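Local structure of putative chemotaxis protein (Desulfovibrio vulgaris str. Hildenborough, 3H4Y) at residues P12-T17 with P29-P34; I50-H55 with V151-E156; I60-T65 with N97-Q102; A71-M76 with Q82-D87. The protein is a putative chemotaxis protein of the CheX family, whose members dephosphorylate the response regulator CheY, so it probably acts as such a phosphatase. All coordinates share one frame; numbering follows the deposited sequence. Where two conformers were deposited one is given.

Contact 1 of 4, residues P12-T17 with P29-P34; sequences PFIAAT and PQPGKP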
loop_
_atom_site.group_PDB
_atom_site.type_symbol
_atom_site.label_atom_id
_atom_site.label_comp_id
_atom_site.label_asym_id
_atom_site.label_seq_id
_atom_site.Cartn_x
_atom_site.Cartn_y
_atom_site.Cartn_z
ATOM N N PRO A 12 -15.152 -8.256 12.534
ATOM C CA PRO A 12 -15.192 -6.797 12.319
ATOM C C PRO A 12 -14.997 -6.402 10.836
ATOM O O PRO A 12 -15.529 -5.379 10.379
ATOM C CB PRO A 12 -14.086 -6.270 13.252
ATOM C CG PRO A 12 -13.231 -7.456 13.581
ATOM C CD PRO A 12 -14.077 -8.653 13.479
ATOM N N PHE A 13 -14.230 -7.192 10.088
ATOM C CA PHE A 13 -14.052 -6.930 8.649
ATOM C C PHE A 13 -15.283 -7.195 7.826
ATOM O O PHE A 13 -15.595 -6.431 6.899
ATOM C CB PHE A 13 -12.810 -7.668 8.117
ATOM C CG PHE A 13 -11.540 -6.995 8.521
ATOM C CD1 PHE A 13 -11.071 -5.891 7.807
ATOM C CD2 PHE A 13 -10.847 -7.390 9.670
ATOM C CE1 PHE A 13 -9.945 -5.221 8.213
ATOM C CE2 PHE A 13 -9.706 -6.715 10.069
ATOM C CZ PHE A 13 -9.263 -5.616 9.323
ATOM N N ILE A 14 -15.981 -8.281 8.140
ATOM C CA ILE A 14 -17.211 -8.571 7.411
ATOM C C ILE A 14 -18.252 -7.493 7.729
ATOM O O ILE A 14 -18.875 -6.946 6.829
ATOM C CB ILE A 14 -17.713 -9.986 7.743
ATOM C CG1 ILE A 14 -16.760 -11.019 7.158
ATOM C CG2 ILE A 14 -19.163 -10.192 7.207
ATOM C CD1 ILE A 14 -16.995 -12.441 7.725
ATOM N N ALA A 15 -18.422 -7.161 9.012
ATOM C CA ALA A 15 -19.372 -6.154 9.401
ATOM C C ALA A 15 -19.071 -4.806 8.755
ATOM O O ALA A 15 -19.975 -4.139 8.200
ATOM C CB ALA A 15 -19.404 -6.012 10.949
ATOM N N ALA A 16 -17.802 -4.403 8.813
ATOM C CA ALA A 16 -17.338 -3.129 8.211
ATOM C C ALA A 16 -17.575 -3.079 6.703
ATOM O O ALA A 16 -18.097 -2.099 6.164
ATOM C CB ALA A 16 -15.871 -2.903 8.525
ATOM N N THR A 17 -17.203 -4.157 6.039
ATOM C CA THR A 17 -17.340 -4.256 4.586
ATOM C C THR A 17 -18.799 -4.149 4.137
ATOM O O THR A 17 -19.145 -3.369 3.243
ATOM C CB THR A 17 -16.689 -5.537 4.046
ATOM O OG1 THR A 17 -15.294 -5.511 4.325
ATOM C CG2 THR A 17 -16.867 -5.649 2.525
ATOM N N PRO A 29 -22.636 -6.730 -0.159
ATOM C CA PRO A 29 -21.671 -7.746 -0.572
ATOM C C PRO A 29 -21.857 -9.023 0.256
ATOM O O PRO A 29 -22.179 -8.949 1.451
ATOM C CB PRO A 29 -20.329 -7.077 -0.270
ATOM C CG PRO A 29 -20.631 -6.218 0.901
ATOM C CD PRO A 29 -22.035 -5.749 0.756
ATOM N N GLN A 30 -21.637 -10.170 -0.380
ATOM C CA GLN A 30 -21.775 -11.467 0.275
ATOM C C GLN A 30 -20.399 -12.023 0.552
ATOM O O GLN A 30 -19.669 -12.340 -0.385
ATOM C CB GLN A 30 -22.533 -12.423 -0.656
ATOM C CG GLN A 30 -22.536 -13.896 -0.221
ATOM C CD GLN A 30 -23.292 -14.082 1.068
ATOM O OE1 GLN A 30 -24.482 -13.790 1.126
ATOM N NE2 GLN A 30 -22.603 -14.562 2.124
ATOM N N PRO A 31 -20.030 -12.182 1.825
ATOM C CA PRO A 31 -18.735 -12.805 2.128
ATOM C C PRO A 31 -18.698 -14.293 1.796
ATOM O O PRO A 31 -19.729 -14.999 1.908
ATOM C CB PRO A 31 -18.608 -12.620 3.642
ATOM C CG PRO A 31 -19.989 -12.544 4.117
ATOM C CD PRO A 31 -20.777 -11.844 3.048
ATOM N N GLY A 32 -17.535 -14.758 1.358
ATOM C CA GLY A 32 -17.215 -16.168 1.267
ATOM C C GLY A 32 -16.522 -16.568 2.566
ATOM O O GLY A 32 -16.716 -15.935 3.626
ATOM N N LYS A 33 -15.714 -17.607 2.475
ATOM C CA LYS A 33 -15.096 -18.222 3.661
ATOM C C LYS A 33 -13.825 -17.520 4.053
ATOM O O LYS A 33 -12.873 -17.500 3.275
ATOM C CB LYS A 33 -14.760 -19.687 3.380
ATOM C CG LYS A 33 -14.352 -20.454 4.627
ATOM C CD LYS A 33 -14.277 -21.953 4.393
ATOM C CE LYS A 33 -13.047 -22.359 3.615
ATOM N NZ LYS A 33 -13.150 -23.817 3.246
ATOM N N PRO A 34 -13.753 -16.969 5.279
ATOM C CA PRO A 34 -12.481 -16.404 5.667
ATOM C C PRO A 34 -11.416 -17.473 5.834
ATOM O O PRO A 34 -11.733 -18.618 6.167
ATOM C CB PRO A 34 -12.796 -15.750 7.027
ATOM C CG PRO A 34 -14.213 -15.496 6.986
ATOM C CD PRO A 34 -14.798 -16.654 6.258
#

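Contact 2 of 4, residues I50-H55 with V151-E156; sequences IGITGH and VEFCFE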
loop_
_atom_site.group_PDB
_atom_site.type_symbol
_atom_site.label_atom_id
_atom_site.label_comp_id
_atom_site.label_asym_id
_atom_site.label_seq_id
_atom_site.Cartn_x
_atom_site.Cartn_y
_atom_site.Cartn_z
ATOM N N ILE A 50 -3.848 0.133 3.116
ATOM C CA ILE A 50 -3.700 0.985 4.298
ATOM C C ILE A 50 -2.757 0.280 5.242
ATOM O O ILE A 50 -2.880 -0.915 5.499
ATOM C CB ILE A 50 -5.041 1.240 4.984
ATOM C CG1 ILE A 50 -5.856 2.209 4.120
ATOM C CG2 ILE A 50 -4.869 1.704 6.455
ATOM C CD1 ILE A 50 -7.265 2.446 4.599
ATOM N N GLY A 51 -1.816 1.026 5.793
ATOM C CA GLY A 51 -0.926 0.504 6.836
ATOM C C GLY A 51 -1.533 0.764 8.192
ATOM O O GLY A 51 -2.108 1.833 8.432
ATOM N N ILE A 52 -1.414 -0.218 9.080
ATOM C CA ILE A 52 -1.930 -0.099 10.449
ATOM C C ILE A 52 -0.752 -0.275 11.433
ATOM O O ILE A 52 0.200 -1.043 11.188
ATOM C CB ILE A 52 -3.115 -1.090 10.723
ATOM C CG1 ILE A 52 -2.708 -2.554 10.619
ATOM C CG2 ILE A 52 -4.291 -0.750 9.810
ATOM C CD1 ILE A 52 -3.820 -3.597 10.856
ATOM N N THR A 53 -0.837 0.447 12.532
ATOM C CA THR A 53 0.248 0.517 13.504
ATOM C C THR A 53 -0.268 0.436 14.918
ATOM O O THR A 53 -1.444 0.679 15.173
ATOM C CB THR A 53 1.035 1.845 13.348
ATOM O OG1 THR A 53 0.211 2.965 13.659
ATOM C CG2 THR A 53 1.616 1.999 11.924
ATOM N N GLY A 54 0.634 0.124 15.852
ATOM C CA GLY A 54 0.287 0.054 17.273
ATOM C C GLY A 54 1.279 -0.902 17.928
ATOM O O GLY A 54 2.408 -1.082 17.444
ATOM N N HIS A 55 0.819 -1.564 18.979
ATOM C CA HIS A 55 1.604 -2.620 19.616
ATOM C C HIS A 55 1.951 -3.713 18.577
ATOM O O HIS A 55 3.045 -4.286 18.604
ATOM C CB HIS A 55 0.831 -3.164 20.815
ATOM C CG HIS A 55 1.466 -4.359 21.459
ATOM N ND1 HIS A 55 2.750 -4.341 21.962
ATOM C CD2 HIS A 55 0.983 -5.602 21.700
ATOM C CE1 HIS A 55 3.036 -5.529 22.471
ATOM N NE2 HIS A 55 1.980 -6.310 22.328
ATOM N N VAL A 151 -10.871 -8.755 0.707
ATOM C CA VAL A 151 -10.374 -7.973 1.833
ATOM C C VAL A 151 -9.276 -8.774 2.567
ATOM O O VAL A 151 -9.450 -9.968 2.846
ATOM C CB VAL A 151 -11.503 -7.598 2.834
ATOM C CG1 VAL A 151 -10.919 -6.875 4.106
ATOM C CG2 VAL A 151 -12.579 -6.750 2.141
ATOM N N GLU A 152 -8.125 -8.130 2.815
ATOM C CA GLU A 152 -7.035 -8.772 3.554
ATOM C C GLU A 152 -6.654 -7.949 4.780
ATOM O O GLU A 152 -6.846 -6.749 4.815
ATOM C CB GLU A 152 -5.790 -8.985 2.678
ATOM C CG GLU A 152 -5.960 -9.911 1.539
ATOM C CD GLU A 152 -4.602 -10.302 0.984
ATOM O OE1 GLU A 152 -3.727 -9.406 0.850
ATOM O OE2 GLU A 152 -4.386 -11.497 0.678
ATOM N N PHE A 153 -6.076 -8.630 5.765
ATOM C CA PHE A 153 -5.675 -8.039 7.047
ATOM C C PHE A 153 -4.539 -8.880 7.573
ATOM O O PHE A 153 -4.599 -10.114 7.522
ATOM C CB PHE A 153 -6.862 -8.158 8.042
ATOM C CG PHE A 153 -6.554 -7.857 9.506
ATOM C CD1 PHE A 153 -6.023 -6.640 9.935
ATOM C CD2 PHE A 153 -6.925 -8.783 10.467
ATOM C CE1 PHE A 153 -5.822 -6.379 11.277
ATOM C CE2 PHE A 153 -6.735 -8.539 11.807
ATOM C CZ PHE A 153 -6.181 -7.329 12.210
ATOM N N CYS A 154 -3.508 -8.216 8.085
ATOM C CA CYS A 154 -2.448 -8.945 8.786
ATOM C C CYS A 154 -1.823 -8.049 9.821
ATOM O O CYS A 154 -1.931 -6.815 9.749
ATOM C CB CYS A 154 -1.379 -9.414 7.803
ATOM S SG CYS A 154 -0.495 -8.087 6.918
ATOM N N PHE A 155 -1.195 -8.666 10.818
ATOM C CA PHE A 155 -0.386 -7.921 11.771
ATOM C C PHE A 155 0.670 -8.869 12.349
ATOM O O PHE A 155 0.517 -10.093 12.312
ATOM C CB PHE A 155 -1.201 -7.249 12.916
ATOM C CG PHE A 155 -1.944 -8.223 13.793
ATOM C CD1 PHE A 155 -1.316 -8.859 14.845
ATOM C CD2 PHE A 155 -3.276 -8.490 13.556
ATOM C CE1 PHE A 155 -2.005 -9.758 15.644
ATOM C CE2 PHE A 155 -3.987 -9.368 14.356
ATOM C CZ PHE A 155 -3.351 -10.011 15.401
ATOM N N GLU A 156 1.725 -8.254 12.862
ATOM C CA GLU A 156 2.831 -8.962 13.520
ATOM C C GLU A 156 3.309 -8.118 14.681
ATOM O O GLU A 156 3.107 -6.882 14.744
ATOM C CB GLU A 156 3.989 -9.209 12.558
ATOM C CG GLU A 156 4.730 -7.972 12.149
ATOM C CD GLU A 156 5.940 -8.281 11.268
ATOM O OE1 GLU A 156 5.956 -9.331 10.610
ATOM O OE2 GLU A 156 6.859 -7.453 11.252
ATOM O OXT GLU A 156 3.985 -8.679 15.560
#

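Contact 3 of 4, residues I60-T65 with N97-Q102; sequences ISVTFT and NMISGQ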
loop_
_atom_site.group_PDB
_atom_site.type_symbol
_atom_site.label_atom_id
_atom_site.label_comp_id
_atom_site.label_asym_id
_atom_site.label_seq_id
_atom_site.Cartn_x
_atom_site.Cartn_y
_atom_site.Cartn_z
ATOM N N ILE A 60 -4.126 -3.437 5.936
ATOM C CA ILE A 60 -5.494 -3.761 5.500
ATOM C C ILE A 60 -5.483 -3.470 4.009
ATOM O O ILE A 60 -4.992 -2.422 3.573
ATOM C CB ILE A 60 -6.541 -2.898 6.206
ATOM C CG1 ILE A 60 -6.633 -3.225 7.694
ATOM C CG2 ILE A 60 -7.931 -3.059 5.490
ATOM C CD1 ILE A 60 -7.558 -2.270 8.545
ATOM N N SER A 61 -6.066 -4.349 3.191
ATOM C CA SER A 61 -6.192 -4.036 1.780
ATOM C C SER A 61 -7.537 -4.557 1.243
ATOM O O SER A 61 -8.137 -5.459 1.812
ATOM C CB SER A 61 -5.046 -4.629 0.967
ATOM O OG SER A 61 -4.989 -6.030 1.073
ATOM N N VAL A 62 -7.977 -3.958 0.133
ATOM C CA VAL A 62 -9.169 -4.388 -0.603
ATOM C C VAL A 62 -8.778 -4.399 -2.083
ATOM O O VAL A 62 -8.245 -3.401 -2.584
ATOM C CB VAL A 62 -10.362 -3.442 -0.379
ATOM C CG1 VAL A 62 -11.667 -4.081 -0.946
ATOM C CG2 VAL A 62 -10.553 -3.184 1.108
ATOM N N THR A 63 -9.030 -5.513 -2.764
ATOM C CA THR A 63 -8.660 -5.725 -4.161
ATOM C C THR A 63 -9.907 -6.131 -4.936
ATOM O O THR A 63 -10.547 -7.136 -4.633
ATOM C CB THR A 63 -7.591 -6.823 -4.269
ATOM O OG1 THR A 63 -6.410 -6.377 -3.569
ATOM C CG2 THR A 63 -7.294 -7.190 -5.719
ATOM N N PHE A 64 -10.217 -5.345 -5.947
ATOM C CA PHE A 64 -11.422 -5.498 -6.727
ATOM C C PHE A 64 -11.133 -5.951 -8.151
ATOM O O PHE A 64 -10.159 -5.502 -8.768
ATOM C CB PHE A 64 -12.117 -4.123 -6.880
ATOM C CG PHE A 64 -12.685 -3.520 -5.621
ATOM C CD1 PHE A 64 -11.906 -2.715 -4.791
ATOM C CD2 PHE A 64 -14.009 -3.729 -5.287
ATOM C CE1 PHE A 64 -12.490 -2.148 -3.620
ATOM C CE2 PHE A 64 -14.587 -3.156 -4.125
ATOM C CZ PHE A 64 -13.808 -2.416 -3.296
ATOM N N THR A 65 -12.036 -6.759 -8.715
ATOM C CA THR A 65 -12.072 -6.958 -10.155
ATOM C C THR A 65 -12.582 -5.652 -10.778
ATOM O O THR A 65 -13.301 -4.850 -10.161
ATOM C CB THR A 65 -12.962 -8.126 -10.625
ATOM O OG1 THR A 65 -14.330 -7.836 -10.367
ATOM C CG2 THR A 65 -12.543 -9.439 -9.945
ATOM N N ASN A 97 -10.702 3.318 3.263
ATOM C CA ASN A 97 -10.532 4.110 4.472
ATOM C C ASN A 97 -11.656 3.855 5.499
ATOM O O ASN A 97 -11.362 3.746 6.716
ATOM C CB ASN A 97 -10.471 5.573 4.130
ATOM C CG ASN A 97 -10.006 6.373 5.270
ATOM O OD1 ASN A 97 -10.772 7.142 5.860
ATOM N ND2 ASN A 97 -8.768 6.174 5.634
HETATM N N MSE A 98 -12.911 3.768 5.065
HETATM C CA MSE A 98 -14.015 3.514 6.009
HETATM C C MSE A 98 -14.070 2.080 6.511
HETATM O O MSE A 98 -14.454 1.833 7.623
HETATM C CB MSE A 98 -15.336 3.957 5.403
HETATM C CG MSE A 98 -15.349 5.456 5.159
HETATM SE SE MSE A 98 -14.891 6.545 6.723
HETATM C CE MSE A 98 -15.962 5.638 7.990
ATOM N N ILE A 99 -13.684 1.141 5.664
ATOM C CA ILE A 99 -13.574 -0.262 6.104
ATOM C C ILE A 99 -12.498 -0.329 7.170
ATOM O O ILE A 99 -12.703 -0.949 8.245
ATOM C CB ILE A 99 -13.279 -1.214 4.954
ATOM C CG1 ILE A 99 -14.539 -1.331 4.099
ATOM C CG2 ILE A 99 -12.821 -2.610 5.491
ATOM C CD1 ILE A 99 -14.366 -2.152 2.842
ATOM N N SER A 100 -11.362 0.338 6.937
ATOM C CA SER A 100 -10.306 0.399 7.935
ATOM C C SER A 100 -10.818 1.032 9.247
ATOM O O SER A 100 -10.589 0.520 10.345
ATOM C CB SER A 100 -9.094 1.198 7.421
ATOM O OG SER A 100 -8.175 1.519 8.494
ATOM N N GLY A 101 -11.528 2.146 9.121
ATOM C CA GLY A 101 -12.025 2.840 10.304
ATOM C C GLY A 101 -12.958 2.009 11.151
ATOM O O GLY A 101 -12.781 1.903 12.376
ATOM N N GLN A 102 -13.955 1.421 10.515
ATOM C CA GLN A 102 -14.934 0.610 11.234
ATOM C C GLN A 102 -14.346 -0.720 11.720
ATOM O O GLN A 102 -14.662 -1.168 12.827
ATOM C CB GLN A 102 -16.161 0.360 10.399
ATOM C CG GLN A 102 -17.000 1.623 10.201
ATOM C CD GLN A 102 -18.444 1.328 9.847
ATOM O OE1 GLN A 102 -18.821 0.186 9.633
ATOM N NE2 GLN A 102 -19.295 2.369 9.889
#

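Contact 4 of 4, residues A71-M76 with Q82-D87; sequences ALVKGM and QDILQD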
loop_
_atom_site.group_PDB
_atom_site.type_symbol
_atom_site.label_atom_id
_atom_site.label_comp_id
_atom_site.label_asym_id
_atom_site.label_seq_id
_atom_site.Cartn_x
_atom_site.Cartn_y
_atom_site.Cartn_z
ATOM N N ALA A 71 -18.926 -0.915 -10.920
ATOM C CA ALA A 71 -20.243 -0.894 -10.332
ATOM C C ALA A 71 -20.272 -0.210 -8.994
ATOM O O ALA A 71 -21.255 0.493 -8.656
ATOM C CB ALA A 71 -20.779 -2.348 -10.198
ATOM N N LEU A 72 -19.210 -0.395 -8.224
ATOM C CA LEU A 72 -19.054 0.307 -6.954
ATOM C C LEU A 72 -19.076 1.816 -7.153
ATOM O O LEU A 72 -19.796 2.530 -6.473
ATOM C CB LEU A 72 -17.733 -0.080 -6.306
ATOM C CG LEU A 72 -17.354 0.687 -5.050
ATOM C CD1 LEU A 72 -18.203 0.124 -3.905
ATOM C CD2 LEU A 72 -15.893 0.523 -4.743
ATOM N N VAL A 73 -18.283 2.295 -8.101
ATOM C CA VAL A 73 -18.190 3.730 -8.333
ATOM C C VAL A 73 -19.513 4.297 -8.827
ATOM O O VAL A 73 -19.975 5.362 -8.365
ATOM C CB VAL A 73 -16.992 4.077 -9.296
ATOM C CG1 VAL A 73 -17.023 5.568 -9.641
ATOM C CG2 VAL A 73 -15.693 3.665 -8.655
ATOM N N LYS A 74 -20.188 3.576 -9.717
ATOM C CA LYS A 74 -21.514 3.998 -10.149
ATOM C C LYS A 74 -22.479 4.061 -8.965
ATOM O O LYS A 74 -23.275 4.987 -8.854
ATOM C CB LYS A 74 -22.068 3.048 -11.205
ATOM C CG LYS A 74 -21.396 3.155 -12.547
ATOM C CD LYS A 74 -21.974 2.111 -13.524
ATOM C CE LYS A 74 -21.223 2.098 -14.859
ATOM N NZ LYS A 74 -21.526 0.855 -15.664
ATOM N N GLY A 75 -22.445 3.063 -8.081
ATOM C CA GLY A 75 -23.337 3.095 -6.916
ATOM C C GLY A 75 -23.068 4.271 -5.985
ATOM O O GLY A 75 -23.999 4.847 -5.405
HETATM N N MSE A 76 -21.799 4.629 -5.846
HETATM C CA MSE A 76 -21.387 5.722 -4.945
HETATM C C MSE A 76 -21.655 7.111 -5.494
HETATM O O MSE A 76 -22.069 8.019 -4.754
HETATM C CB MSE A 76 -19.915 5.614 -4.621
HETATM C CG MSE A 76 -19.618 4.456 -3.754
HETATM SE SE MSE A 76 -17.732 4.169 -3.373
HETATM C CE MSE A 76 -17.420 5.671 -2.243
ATOM N N GLN A 82 -17.966 11.828 -14.964
ATOM C CA GLN A 82 -17.192 12.106 -16.176
ATOM C C GLN A 82 -15.734 11.649 -16.048
ATOM O O GLN A 82 -15.169 11.107 -17.003
ATOM C CB GLN A 82 -17.299 13.591 -16.541
ATOM C CG GLN A 82 -18.590 13.954 -17.289
ATOM N N ASP A 83 -15.133 11.845 -14.873
ATOM C CA ASP A 83 -13.729 11.430 -14.656
ATOM C C ASP A 83 -13.651 10.073 -13.979
ATOM O O ASP A 83 -13.311 9.957 -12.775
ATOM C CB ASP A 83 -12.948 12.472 -13.872
ATOM C CG ASP A 83 -11.437 12.191 -13.873
ATOM O OD1 ASP A 83 -11.013 11.043 -14.203
ATOM O OD2 ASP A 83 -10.672 13.111 -13.523
ATOM N N ILE A 84 -13.943 9.036 -14.757
ATOM C CA ILE A 84 -13.996 7.695 -14.193
ATOM C C ILE A 84 -12.667 7.284 -13.513
ATOM O O ILE A 84 -12.677 6.592 -12.487
ATOM C CB ILE A 84 -14.429 6.643 -15.257
ATOM C CG1 ILE A 84 -14.793 5.292 -14.620
ATOM C CG2 ILE A 84 -13.339 6.461 -16.327
ATOM C CD1 ILE A 84 -16.095 5.286 -13.816
ATOM N N LEU A 85 -11.527 7.712 -14.060
ATOM C CA LEU A 85 -10.226 7.327 -13.479
ATOM C C LEU A 85 -10.017 7.894 -12.068
ATOM O O LEU A 85 -9.759 7.151 -11.130
ATOM C CB LEU A 85 -9.055 7.760 -14.387
ATOM C CG LEU A 85 -7.658 7.375 -13.869
ATOM C CD1 LEU A 85 -7.600 5.889 -13.589
ATOM C CD2 LEU A 85 -6.570 7.783 -14.870
ATOM N N GLN A 86 -10.114 9.204 -11.907
ATOM C CA GLN A 86 -9.894 9.795 -10.601
ATOM C C GLN A 86 -11.019 9.401 -9.653
ATOM O O GLN A 86 -10.785 9.176 -8.444
ATOM C CB GLN A 86 -9.770 11.319 -10.660
ATOM C CG GLN A 86 -9.273 11.973 -9.335
ATOM C CD GLN A 86 -7.828 11.565 -8.956
ATOM O OE1 GLN A 86 -6.924 11.668 -9.775
ATOM N NE2 GLN A 86 -7.618 11.106 -7.704
ATOM N N ASP A 87 -12.228 9.295 -10.187
ATOM C CA ASP A 87 -13.356 8.850 -9.365
ATOM C C ASP A 87 -13.220 7.451 -8.835
ATOM O O ASP A 87 -13.662 7.183 -7.696
ATOM C CB ASP A 87 -14.668 8.910 -10.139
ATOM C CG ASP A 87 -15.133 10.337 -10.408
ATOM O OD1 ASP A 87 -14.565 11.311 -9.859
ATOM O OD2 ASP A 87 -16.109 10.439 -11.194
#

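Contact 1 of 4, residues P12-T17 with P29-P34
F13 O is gripped twice by T17, the residue that meets P29 across this contact. T17 N donates the regular helical bond, and T17 OG1 adds a second one of 2.7 Å to F13 O from the opposite face of the carbonyl plane, tilted 28° from it. With OG1 beside the backbone N (chi1 -62°), CG2 is left anti to that N and facing the P29 ring, T17 CG2 being 4.1 Å from P29 CG. The same ring carbon, P29 CG, lies 4.0 Å from T17 O.

One turn earlier, I14 spreads its two branches over two more prolines. I14 CG2 meets P31 CG at 4.0 Å, while I14 CD1 reaches P34 CG at 4.2 Å, and the isoleucine crosses each ring at about a right angle. On the far side, Q30 NE2 bonds P31 O at 2.9 Å, on a lone pair in the carbonyl plane and nearly straight at 173°. F142 and I140 of strand 137-144 also touch the apolar layer. Helix 10-25 thus lies against the proline-rich outermost strand 30-37, the helix-on-antiparallel-sheet packing of a two-layer alpha/beta fold.

Contact 2 of 4, residues I50-H55 with V151-E156
I52 and F153 meet across strand 58-64, which runs between their two strands in the antiparallel sheet of this CheC-like fold; the nearest CA atoms, those of I52 and F155, stay 8.1 Å apart. Starting at I52 CB, the side chain forks. CG2 stands on the face that carries the helices, where I60 CD1, rising from the strand between, comes to meet it. The other branch, CG1, sits between the backbone N and the carbonyl carbon (chi1 63°) and carries the chain on, fully extended, toward strand 147-155. Its tip does the touching: I52 CD1 lies 3.5 Å from F153 CE1, at the edge of the ring and near its plane, and 3.9 Å from C154 O.

F153 is held from other directions too, by the ring of F13 from helix 10-25 and by M138 from strand 137-144. T53, next along the strand, reaches the second subunit: its OG1 is hydrogen-bonded to T53 OG1 of that chain. A bound 2-methylpentane-2,4-diol, probably from the crystallisation liquor, hydrogen-bonds to F155 N and lies close to the F153 side chain. F153 CE2 lies in the plane of the F155 ring, 3.8 Å from F155 CE2 at the ring's edge.

Contact 3 of 4, residues I60-T65 with N97-Q102
Strand 58-64 passes beneath helix 84-109 and comes nearest at I60 and S100, whose CA atoms are 6.8 Å apart. I60 sends its chain up to the helix with CG1 anti to the carbonyl carbon (chi1 -68°) and the rest extended, which delivers the terminal methyl against the S100 backbone and side chain together. I60 CD1 is 3.9 Å from S100 CA and 3.8 Å from S100 OG. A methyl offers the hydroxyl no hydrogen bond, so this is van der Waals contact; S100 OG has its polar partner in R104 NE, one turn along the same helix.

Two residues down the strand, V62 repeats the approach more loosely: V62 CG2 meets I99 CD1 at 4.3 Å, methyl to methyl. S61 and T63 point to the other face of the sheet, where S61 OG bonds H131 NE2 and T63 OG1 bonds S47 OG. In relatives of this family the catalytic Glu and Asn sit on a long helix over the sheet, consistent with helix 84-109 being its counterpart here. Strand 58-64 lies between strands 47-54 and 147-155, and helix 10-25 joins helix 84-109 over the I60 face, F13 touching I60 and T17 touching I99.

Contact 4 of 4, residues A71-M76 with Q82-D87
Helices 66-77 and 84-109 follow one another through a short loop, and close to that loop this contact packs the second half of the first helix on the start of the second. From the first helix, V73 CG1, anti to the backbone N (chi1 174°), reaches both partners, lying 4.1 Å from D87 CB and 4.3 Å from I84 CD1. V73 CG2 rests on the backbone of the second helix, 4.2 Å from D87 O. V73 and D87 cross at about a right angle, and of the aspartate side chain it is CB, not the carboxylate, that meets V73. I84, though largely exposed, bends its chain so that CD1 swings in beside V73.

I81 of the loop packs on V73, K74 and D87, while T88 and A91 carry the V73 packing further along the second helix. Q86 also packs on N39 of the second subunit. D83 fixes the first turn from the N-cap position. D83 O takes D87 N at 2.9 Å in the first helical bond, and D83 OD1 accepts from Q86 N at 3.1 Å, almost straight at 173°, with the N-H arriving from above the carboxylate plane, 60° out of it.

In the fold
Contact 3 lies deepest, its centre about 3 Å from the centre of the chain, and contacts 1 and 2 both touch it: F13 CE1 is 3.8 Å from I60 CD1, and F13 also meets F153, so the three share one apolar core between sheet and helices. Contacts 2 and 3 are joined further by backbone bonds of neighbouring strands, probably I50 N to I60 O. Contact 4, its centre about 17 Å from that of the chain, is more exposed and uses no sheet strand; it shares helix 84-109 with contact 3. None of the four has a hydrogen bond across its segments; all rest on van der Waals packing, mostly apolar: proline rings in contact 1, a phenylalanine edge in contact 2, methyls against a helix in contact 3, an aspartate's CB in contact 4.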